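Local coordinates for protein probable alginate O-acetylase AlgJ (Pseudomonas putida, PDB 4O8V) that probably works with AlgI and AlgF at the inner membrane to add acetyl groups to the mannuronate residues of alginate, at residues 46-60 and 88-100. Sequence-based numbering, arbitrary orientation. Where two conformers were deposited one is given.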
ATOM      1  N   ARG A  46     -13.787   1.163  -8.405  1.00 24.11           N
ATOM      2  CA  ARG A  46     -14.746   0.492  -7.521  1.00 26.24           C
ATOM      3  C   ARG A  46     -16.002   0.065  -8.281  1.00 31.17           C
ATOM      4  O   ARG A  46     -16.498  -1.054  -8.112  1.00 32.12           O
ATOM      5  CB  ARG A  46     -15.142   1.398  -6.360  1.00 26.89           C
ATOM      6  CG  ARG A  46     -16.204   0.822  -5.437  1.00 35.07           C
ATOM      7  CD  ARG A  46     -17.481   1.676  -5.464  1.00 38.36           C
ATOM      8  NE  ARG A  46     -18.515   1.169  -4.568  1.00 46.94           N
ATOM      9  CZ  ARG A  46     -19.658   0.617  -4.972  1.00 48.54           C
ATOM     10  NH1 ARG A  46     -19.919   0.510  -6.265  1.00 46.37           N
ATOM     11  NH2 ARG A  46     -20.544   0.181  -4.082  1.00 50.09           N
ATOM     12  N   ASP A  47     -16.524   0.967  -9.103  1.00 29.45           N
ATOM     13  CA  ASP A  47     -17.760   0.680  -9.825  1.00 30.68           C
ATOM     14  C   ASP A  47     -17.525  -0.406 -10.890  1.00 30.16           C
ATOM     15  O   ASP A  47     -18.373  -1.291 -11.095  1.00 33.72           O
ATOM     16  CB  ASP A  47     -18.312   1.951 -10.484  1.00 30.07           C
ATOM     17  CG  ASP A  47     -18.845   2.962  -9.482  1.00 35.95           C
ATOM     18  OD1 ASP A  47     -18.996   2.648  -8.270  1.00 36.82           O
ATOM     19  OD2 ASP A  47     -19.135   4.094  -9.917  1.00 37.98           O
ATOM     20  N   THR A  48     -16.382  -0.330 -11.569  1.00 27.77           N
ATOM     21  CA  THR A  48     -16.007  -1.319 -12.585  1.00 31.11           C
ATOM     22  C   THR A  48     -15.871  -2.732 -11.975  1.00 30.78           C
ATOM     23  O   THR A  48     -16.405  -3.714 -12.509  1.00 30.67           O
ATOM     24  CB  THR A  48     -14.686  -0.924 -13.269  1.00 30.53           C
ATOM     25  OG1 THR A  48     -14.865   0.306 -13.971  1.00 30.37           O
ATOM     26  CG2 THR A  48     -14.214  -1.999 -14.236  1.00 33.46           C
ATOM     27  N   LEU A  49     -15.172  -2.822 -10.847  1.00 27.48           N
ATOM     28  CA  LEU A  49     -15.025  -4.084 -10.135  1.00 26.54           C
ATOM     29  C   LEU A  49     -16.396  -4.636  -9.754  1.00 30.19           C
ATOM     30  O   LEU A  49     -16.674  -5.817  -9.979  1.00 32.95           O
ATOM     31  CB  LEU A  49     -14.160  -3.922  -8.885  1.00 26.65           C
ATOM     32  CG  LEU A  49     -12.663  -3.677  -9.176  1.00 24.21           C
ATOM     33  CD1 LEU A  49     -11.899  -3.340  -7.890  1.00 23.27           C
ATOM     34  CD2 LEU A  49     -12.027  -4.899  -9.804  1.00 25.21           C
ATOM     35  N   GLN A  50     -17.250  -3.784  -9.191  0.52 29.16           N
ATOM     36  CA  GLN A  50     -18.550  -4.242  -8.712  0.52 33.00           C
ATOM     37  C   GLN A  50     -19.374  -4.801  -9.867  0.52 34.57           C
ATOM     38  O   GLN A  50     -20.064  -5.810  -9.710  0.52 36.68           O
ATOM     39  CB  GLN A  50     -19.304  -3.112  -8.007  0.52 36.60           C
ATOM     40  CG  GLN A  50     -20.679  -3.526  -7.479  0.52 42.86           C
ATOM     41  CD  GLN A  50     -21.167  -2.651  -6.333  0.52 46.10           C
ATOM     42  OE1 GLN A  50     -21.613  -1.524  -6.544  0.52 47.91           O
ATOM     43  NE2 GLN A  50     -21.092  -3.177  -5.112  0.52 46.92           N
ATOM     44  N   GLN A  51     -19.273  -4.162 -11.029  1.00 28.85           N
ATOM     45  CA  GLN A  51     -20.015  -4.582 -12.209  1.00 32.74           C
ATOM     46  C   GLN A  51     -19.600  -5.954 -12.734  1.00 31.68           C
ATOM     47  O   GLN A  51     -20.378  -6.613 -13.439  1.00 31.18           O
ATOM     48  CB  GLN A  51     -19.883  -3.526 -13.299  1.00 36.15           C
ATOM     49  CG  GLN A  51     -20.792  -2.345 -13.026  1.00 43.34           C
ATOM     50  CD  GLN A  51     -20.366  -1.087 -13.745  1.00 52.12           C
ATOM     51  OE1 GLN A  51     -19.575  -1.126 -14.698  1.00 56.45           O
ATOM     52  NE2 GLN A  51     -20.880   0.050 -13.283  1.00 53.06           N
ATOM     53  N   HIS A  52     -18.395  -6.374 -12.381  1.00 28.81           N
ATOM     54  CA  HIS A  52     -17.891  -7.701 -12.709  1.00 37.67           C
ATOM     55  C   HIS A  52     -18.054  -8.664 -11.543  1.00 38.28           C
ATOM     56  O   HIS A  52     -17.557  -9.786 -11.588  1.00 38.61           O
ATOM     57  CB  HIS A  52     -16.412  -7.621 -13.111  1.00 40.10           C
ATOM     58  CG  HIS A  52     -16.199  -7.010 -14.459  1.00 45.05           C
ATOM     59  ND1 HIS A  52     -16.527  -5.700 -14.739  1.00 48.99           N
ATOM     60  CD2 HIS A  52     -15.735  -7.538 -15.616  1.00 48.53           C
ATOM     61  CE1 HIS A  52     -16.261  -5.442 -16.008  1.00 50.57           C
ATOM     62  NE2 HIS A  52     -15.778  -6.541 -16.561  1.00 51.34           N
ATOM     63  N   GLY A  53     -18.716  -8.200 -10.486  1.00 34.79           N
ATOM     64  CA  GLY A  53     -18.958  -9.018  -9.311  1.00 39.62           C
ATOM     65  C   GLY A  53     -17.803  -9.104  -8.332  1.00 36.19           C
ATOM     66  O   GLY A  53     -17.762 -10.039  -7.531  1.00 36.67           O
ATOM     67  N   SER A  54     -16.866  -8.152  -8.401  1.00 32.42           N
ATOM     68  CA  SER A  54     -15.736  -8.075  -7.468  1.00 32.67           C
ATOM     69  C   SER A  54     -15.918  -6.971  -6.425  1.00 31.62           C
ATOM     70  O   SER A  54     -16.232  -5.831  -6.773  1.00 32.93           O
ATOM     71  CB  SER A  54     -14.415  -7.811  -8.210  1.00 31.92           C
ATOM     72  OG  SER A  54     -14.090  -8.863  -9.087  1.00 35.21           O
ATOM     73  N   GLN A  55     -15.711  -7.319  -5.158  0.61 29.85           N
ATOM     74  CA  GLN A  55     -15.760  -6.352  -4.067  0.61 30.42           C
ATOM     75  C   GLN A  55     -14.389  -5.733  -3.837  0.61 28.31           C
ATOM     76  O   GLN A  55     -13.391  -6.440  -3.656  0.61 27.20           O
ATOM     77  CB  GLN A  55     -16.250  -6.999  -2.767  0.61 32.67           C
ATOM     78  CG  GLN A  55     -17.707  -7.427  -2.790  0.61 37.59           C
ATOM     79  CD  GLN A  55     -18.668  -6.248  -2.788  0.61 41.79           C
ATOM     80  OE1 GLN A  55     -18.293  -5.122  -2.454  0.61 39.58           O
ATOM     81  NE2 GLN A  55     -19.917  -6.505  -3.158  0.61 49.55           N
ATOM     82  N   LEU A  56     -14.349  -4.408  -3.834  1.00 27.14           N
ATOM     83  CA  LEU A  56     -13.105  -3.686  -3.593  1.00 26.27           C
ATOM     84  C   LEU A  56     -12.881  -3.454  -2.116  1.00 25.69           C
ATOM     85  O   LEU A  56     -13.773  -2.967  -1.422  1.00 28.74           O
ATOM     86  CB  LEU A  56     -13.118  -2.344  -4.303  1.00 27.08           C
ATOM     87  CG  LEU A  56     -11.919  -1.433  -3.994  1.00 26.83           C
ATOM     88  CD1 LEU A  56     -10.570  -2.093  -4.360  1.00 26.96           C
ATOM     89  CD2 LEU A  56     -12.098  -0.087  -4.691  1.00 27.33           C
ATOM     90  N   VAL A  57     -11.692  -3.804  -1.652  1.00 26.38           N
ATOM     91  CA  VAL A  57     -11.260  -3.428  -0.316  1.00 24.21           C
ATOM     92  C   VAL A  57      -9.999  -2.574  -0.487  1.00 25.92           C
ATOM     93  O   VAL A  57      -8.911  -3.070  -0.847  1.00 25.20           O
ATOM     94  CB  VAL A  57     -10.970  -4.643   0.580  1.00 27.57           C
ATOM     95  CG1 VAL A  57     -10.508  -4.171   1.975  1.00 29.04           C
ATOM     96  CG2 VAL A  57     -12.171  -5.550   0.692  1.00 27.24           C
ATOM     97  N   LEU A  58     -10.163  -1.274  -0.281  1.00 23.59           N
ATOM     98  CA  LEU A  58      -9.073  -0.325  -0.448  1.00 21.42           C
ATOM     99  C   LEU A  58      -8.235  -0.346   0.813  1.00 24.28           C
ATOM    100  O   LEU A  58      -8.788  -0.265   1.905  1.00 25.44           O
ATOM    101  CB  LEU A  58      -9.616   1.083  -0.721  1.00 22.66           C
ATOM    102  CG  LEU A  58      -8.592   2.198  -0.948  1.00 25.54           C
ATOM    103  CD1 LEU A  58      -7.744   1.921  -2.207  1.00 24.44           C
ATOM    104  CD2 LEU A  58      -9.317   3.544  -1.071  1.00 26.88           C
ATOM    105  N   ALA A  59      -6.914  -0.453   0.653  1.00 24.54           N
ATOM    106  CA  ALA A  59      -6.004  -0.521   1.802  1.00 25.10           C
ATOM    107  C   ALA A  59      -5.117   0.723   1.799  1.00 23.29           C
ATOM    108  O   ALA A  59      -4.068   0.765   1.139  1.00 24.59           O
ATOM    109  CB  ALA A  59      -5.175  -1.777   1.760  1.00 26.62           C
ATOM    110  N   ILE A  60      -5.573   1.756   2.505  1.00 22.24           N
ATOM    111  CA  ILE A  60      -4.842   3.034   2.526  1.00 23.00           C
ATOM    112  C   ILE A  60      -3.682   2.905   3.520  1.00 24.50           C
ATOM    113  O   ILE A  60      -3.912   2.793   4.716  1.00 25.93           O
ATOM    114  CB  ILE A  60      -5.764   4.222   2.933  1.00 24.39           C
ATOM    115  CG1 ILE A  60      -6.936   4.376   1.955  1.00 28.04           C
ATOM    116  CG2 ILE A  60      -4.953   5.549   2.997  1.00 23.94           C
ATOM    117  CD1 ILE A  60      -8.022   5.318   2.499  1.00 27.68           C
ATOM    118  N   PHE A  88      -8.414  11.260   2.968  1.00 24.61           N
ATOM    119  CA  PHE A  88      -8.481  10.127   2.033  1.00 28.34           C
ATOM    120  C   PHE A  88      -9.607   9.176   2.487  1.00 28.20           C
ATOM    121  O   PHE A  88     -10.485   8.782   1.705  1.00 24.79           O
ATOM    122  CB  PHE A  88      -7.127   9.406   1.979  1.00 25.29           C
ATOM    123  CG  PHE A  88      -6.921   8.496   0.780  1.00 24.91           C
ATOM    124  CD1 PHE A  88      -7.974   8.099  -0.032  1.00 25.84           C
ATOM    125  CD2 PHE A  88      -5.649   8.003   0.500  1.00 28.59           C
ATOM    126  CE1 PHE A  88      -7.754   7.250  -1.115  1.00 27.71           C
ATOM    127  CE2 PHE A  88      -5.421   7.165  -0.576  1.00 29.34           C
ATOM    128  CZ  PHE A  88      -6.475   6.786  -1.390  1.00 28.12           C
ATOM    129  N   HIS A  89      -9.597   8.820   3.766  1.00 26.17           N
ATOM    130  CA  HIS A  89     -10.647   7.956   4.284  1.00 25.77           C
ATOM    131  C   HIS A  89     -12.036   8.582   4.141  1.00 27.65           C
ATOM    132  O   HIS A  89     -12.978   7.911   3.736  1.00 30.10           O
ATOM    133  CB  HIS A  89     -10.386   7.597   5.739  1.00 25.94           C
ATOM    134  CG  HIS A  89      -9.555   6.370   5.898  1.00 26.86           C
ATOM    135  ND1 HIS A  89     -10.070   5.101   5.722  1.00 25.89           N
ATOM    136  CD2 HIS A  89      -8.236   6.213   6.175  1.00 28.85           C
ATOM    137  CE1 HIS A  89      -9.111   4.213   5.920  1.00 28.64           C
ATOM    138  NE2 HIS A  89      -7.986   4.861   6.190  1.00 30.65           N
ATOM    139  N   ALA A  90     -12.155   9.868   4.458  1.00 26.91           N
ATOM    140  CA  ALA A  90     -13.430  10.548   4.363  1.00 28.28           C
ATOM    141  C   ALA A  90     -13.938  10.559   2.921  1.00 28.77           C
ATOM    142  O   ALA A  90     -15.133  10.345   2.674  1.00 32.63           O
ATOM    143  CB  ALA A  90     -13.323  11.971   4.896  1.00 31.64           C
ATOM    144  N   GLN A  91     -13.044  10.824   1.970  1.00 27.13           N
ATOM    145  CA  GLN A  91     -13.458  10.889   0.553  1.00 27.91           C
ATOM    146  C   GLN A  91     -13.781   9.502  -0.008  1.00 31.29           C
ATOM    147  O   GLN A  91     -14.695   9.340  -0.835  1.00 33.07           O
ATOM    148  CB  GLN A  91     -12.374  11.547  -0.305  1.00 32.42           C
ATOM    149  CG  GLN A  91     -12.249  13.032  -0.102  1.00 42.78           C
ATOM    150  CD  GLN A  91     -13.221  13.801  -0.956  1.00 53.55           C
ATOM    151  OE1 GLN A  91     -13.995  13.220  -1.728  1.00 56.62           O
ATOM    152  NE2 GLN A  91     -13.183  15.121  -0.837  1.00 59.00           N
ATOM    153  N   ALA A  92     -13.037   8.504   0.448  1.00 26.69           N
ATOM    154  CA  ALA A  92     -13.314   7.129   0.067  1.00 29.51           C
ATOM    155  C   ALA A  92     -14.701   6.736   0.537  1.00 31.50           C
ATOM    156  O   ALA A  92     -15.418   6.059  -0.178  1.00 29.33           O
ATOM    157  CB  ALA A  92     -12.277   6.187   0.644  1.00 29.68           C
ATOM    158  N   ARG A  93     -15.069   7.161   1.742  1.00 32.77           N
ATOM    159  CA  ARG A  93     -16.392   6.887   2.290  1.00 40.65           C
ATOM    160  C   ARG A  93     -17.481   7.580   1.463  1.00 40.39           C
ATOM    161  O   ARG A  93     -18.500   6.977   1.130  1.00 41.35           O
ATOM    162  CB  ARG A  93     -16.461   7.330   3.761  1.00 46.19           C
ATOM    163  CG  ARG A  93     -17.267   6.406   4.666  1.00 55.76           C
ATOM    164  CD  ARG A  93     -16.929   6.661   6.143  1.00 63.58           C
ATOM    165  NE  ARG A  93     -15.488   6.574   6.397  1.00 63.97           N
ATOM    166  CZ  ARG A  93     -14.911   6.806   7.575  1.00 62.52           C
ATOM    167  NH1 ARG A  93     -15.648   7.147   8.625  1.00 63.25           N
ATOM    168  NH2 ARG A  93     -13.593   6.700   7.700  1.00 60.46           N
ATOM    169  N   GLN A  94     -17.252   8.845   1.127  1.00 38.99           N
ATOM    170  CA  GLN A  94     -18.158   9.618   0.277  1.00 41.02           C
ATOM    171  C   GLN A  94     -18.427   8.879  -1.050  1.00 42.24           C
ATOM    172  O   GLN A  94     -19.543   8.901  -1.579  1.00 44.24           O
ATOM    173  CB  GLN A  94     -17.557  11.017   0.037  1.00 43.27           C
ATOM    174  CG  GLN A  94     -18.376  11.996  -0.822  1.00 54.21           C
ATOM    175  CD  GLN A  94     -17.822  13.436  -0.772  1.00 60.36           C
ATOM    176  OE1 GLN A  94     -16.993  13.769   0.082  1.00 63.35           O
ATOM    177  NE2 GLN A  94     -18.290  14.287  -1.685  1.00 61.26           N
ATOM    178  N   ALA A  95     -17.400   8.200  -1.552  1.00 40.12           N
ATOM    179  CA  ALA A  95     -17.447   7.480  -2.823  1.00 37.10           C
ATOM    180  C   ALA A  95     -17.986   6.054  -2.695  1.00 39.65           C
ATOM    181  O   ALA A  95     -17.976   5.301  -3.673  1.00 40.58           O
ATOM    182  CB  ALA A  95     -16.054   7.444  -3.443  1.00 34.27           C
ATOM    183  N   ASN A  96     -18.439   5.683  -1.498  1.00 36.30           N
ATOM    184  CA  ASN A  96     -18.874   4.311  -1.213  1.00 40.19           C
ATOM    185  C   ASN A  96     -17.781   3.279  -1.457  1.00 35.94           C
ATOM    186  O   ASN A  96     -18.054   2.167  -1.911  1.00 36.56           O
ATOM    187  CB  ASN A  96     -20.113   3.948  -2.043  1.00 43.88           C
ATOM    188  CG  ASN A  96     -21.196   4.989  -1.939  1.00 49.25           C
ATOM    189  OD1 ASN A  96     -21.299   5.892  -2.783  1.00 48.64           O
ATOM    190  ND2 ASN A  96     -22.007   4.890  -0.883  1.00 52.67           N
ATOM    191  N   VAL A  97     -16.540   3.659  -1.157  1.00 31.62           N
ATOM    192  CA  VAL A  97     -15.409   2.752  -1.238  1.00 28.06           C
ATOM    193  C   VAL A  97     -15.073   2.242   0.165  1.00 34.16           C
ATOM    194  O   VAL A  97     -14.896   3.033   1.090  1.00 36.39           O
ATOM    195  CB  VAL A  97     -14.193   3.447  -1.873  1.00 28.57           C
ATOM    196  CG1 VAL A  97     -12.936   2.587  -1.751  1.00 30.81           C
ATOM    197  CG2 VAL A  97     -14.503   3.760  -3.349  1.00 31.52           C
ATOM    198  N   PHE A  98     -15.013   0.922   0.314  1.00 32.28           N
ATOM    199  CA  PHE A  98     -14.710   0.279   1.597  1.00 30.68           C
ATOM    200  C   PHE A  98     -13.215   0.326   1.907  1.00 28.27           C
ATOM    201  O   PHE A  98     -12.406  -0.290   1.195  1.00 26.39           O
ATOM    202  CB  PHE A  98     -15.210  -1.163   1.567  1.00 30.95           C
ATOM    203  CG  PHE A  98     -15.049  -1.903   2.861  1.00 34.41           C
ATOM    204  CD1 PHE A  98     -15.548  -1.383   4.044  1.00 39.11           C
ATOM    205  CD2 PHE A  98     -14.424  -3.136   2.890  1.00 36.47           C
ATOM    206  CE1 PHE A  98     -15.415  -2.078   5.244  1.00 40.01           C
ATOM    207  CE2 PHE A  98     -14.302  -3.843   4.079  1.00 37.51           C
ATOM    208  CZ  PHE A  98     -14.788  -3.304   5.260  1.00 36.90           C
ATOM    209  N   ALA A  99     -12.850   1.040   2.972  1.00 28.39           N
ATOM    210  CA  ALA A  99     -11.439   1.282   3.294  1.00 24.72           C
ATOM    211  C   ALA A  99     -11.201   1.142   4.791  1.00 27.43           C
ATOM    212  O   ALA A  99     -11.308   2.114   5.543  1.00 27.13           O
ATOM    213  CB  ALA A  99     -10.994   2.675   2.813  1.00 28.13           C
ATOM    214  N   PRO A 100     -10.885  -0.077   5.229  1.00 28.84           N
ATOM    215  CA  PRO A 100     -10.635  -0.331   6.653  1.00 28.94           C
ATOM    216  C   PRO A 100      -9.476   0.499   7.192  1.00 27.26           C
ATOM    217  O   PRO A 100      -8.510   0.789   6.488  1.00 26.15           O
ATOM    218  CB  PRO A 100     -10.300  -1.827   6.687  1.00 30.16           C
ATOM    219  CG  PRO A 100     -10.985  -2.389   5.446  1.00 31.48           C
ATOM    220  CD  PRO A 100     -10.815  -1.307   4.417  1.00 29.70           C
TER
HETATM  221  O   HOH W   1     -15.400  -0.756  -2.004  1.00 28.14           O
HETATM  222  O   HOH W   2      -8.024   1.425   3.950  1.00 27.06           O
HETATM  223  O   HOH W   3      -6.156   2.626   6.190  1.00 24.70           O
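Arg46 NE donates to Asn96 O at 2.9 Å, with the acceptor near the guanidinium plane but the donor approaching from above the plane of the carbonyl group. CG stands anti to the backbone N (chi1 176°), which lays the aliphatic stem along Val97 CG2, and the bend at chi2 then turns NE to the carbonyl. On its other side the guanidinium makes a salt bridge from NH1 to Asp47 OD1. With an alanine in its place, Asn96 O is likely to lose this donor, Asp47 one positive partner and Val97 CG2 part of its cover.

Further on, Leu58 N binds Phe98 O at 2.9 Å, meeting the carbonyl almost head-on, and Ala99 CA adds a CA-H...O contact to Leu58 O. Water replaces the next direct bonds: one molecule joins Leu56 O to Phe98 N, another links Ile60 N with Pro100 O. Beneath this pairing, the CD1 methyl of Ile60 is held between two rings, 3.6 Å from the His89 centroid and 3.9 Å from that of Phe88, over a face of each. Leu58 CD2 crosses to Phe88 CE1 at 4.0 Å, while Val97 CG1 fills in against Leu58 CB.

Helix 88-94 runs back nearly antiparallel to strand 55-60, and the loop after it returns alongside this edge strand in the same direction, partly water-spaced, a strand-helix-extended-segment connection consistent with the alpha/beta/alpha architecture of SGNH hydrolases.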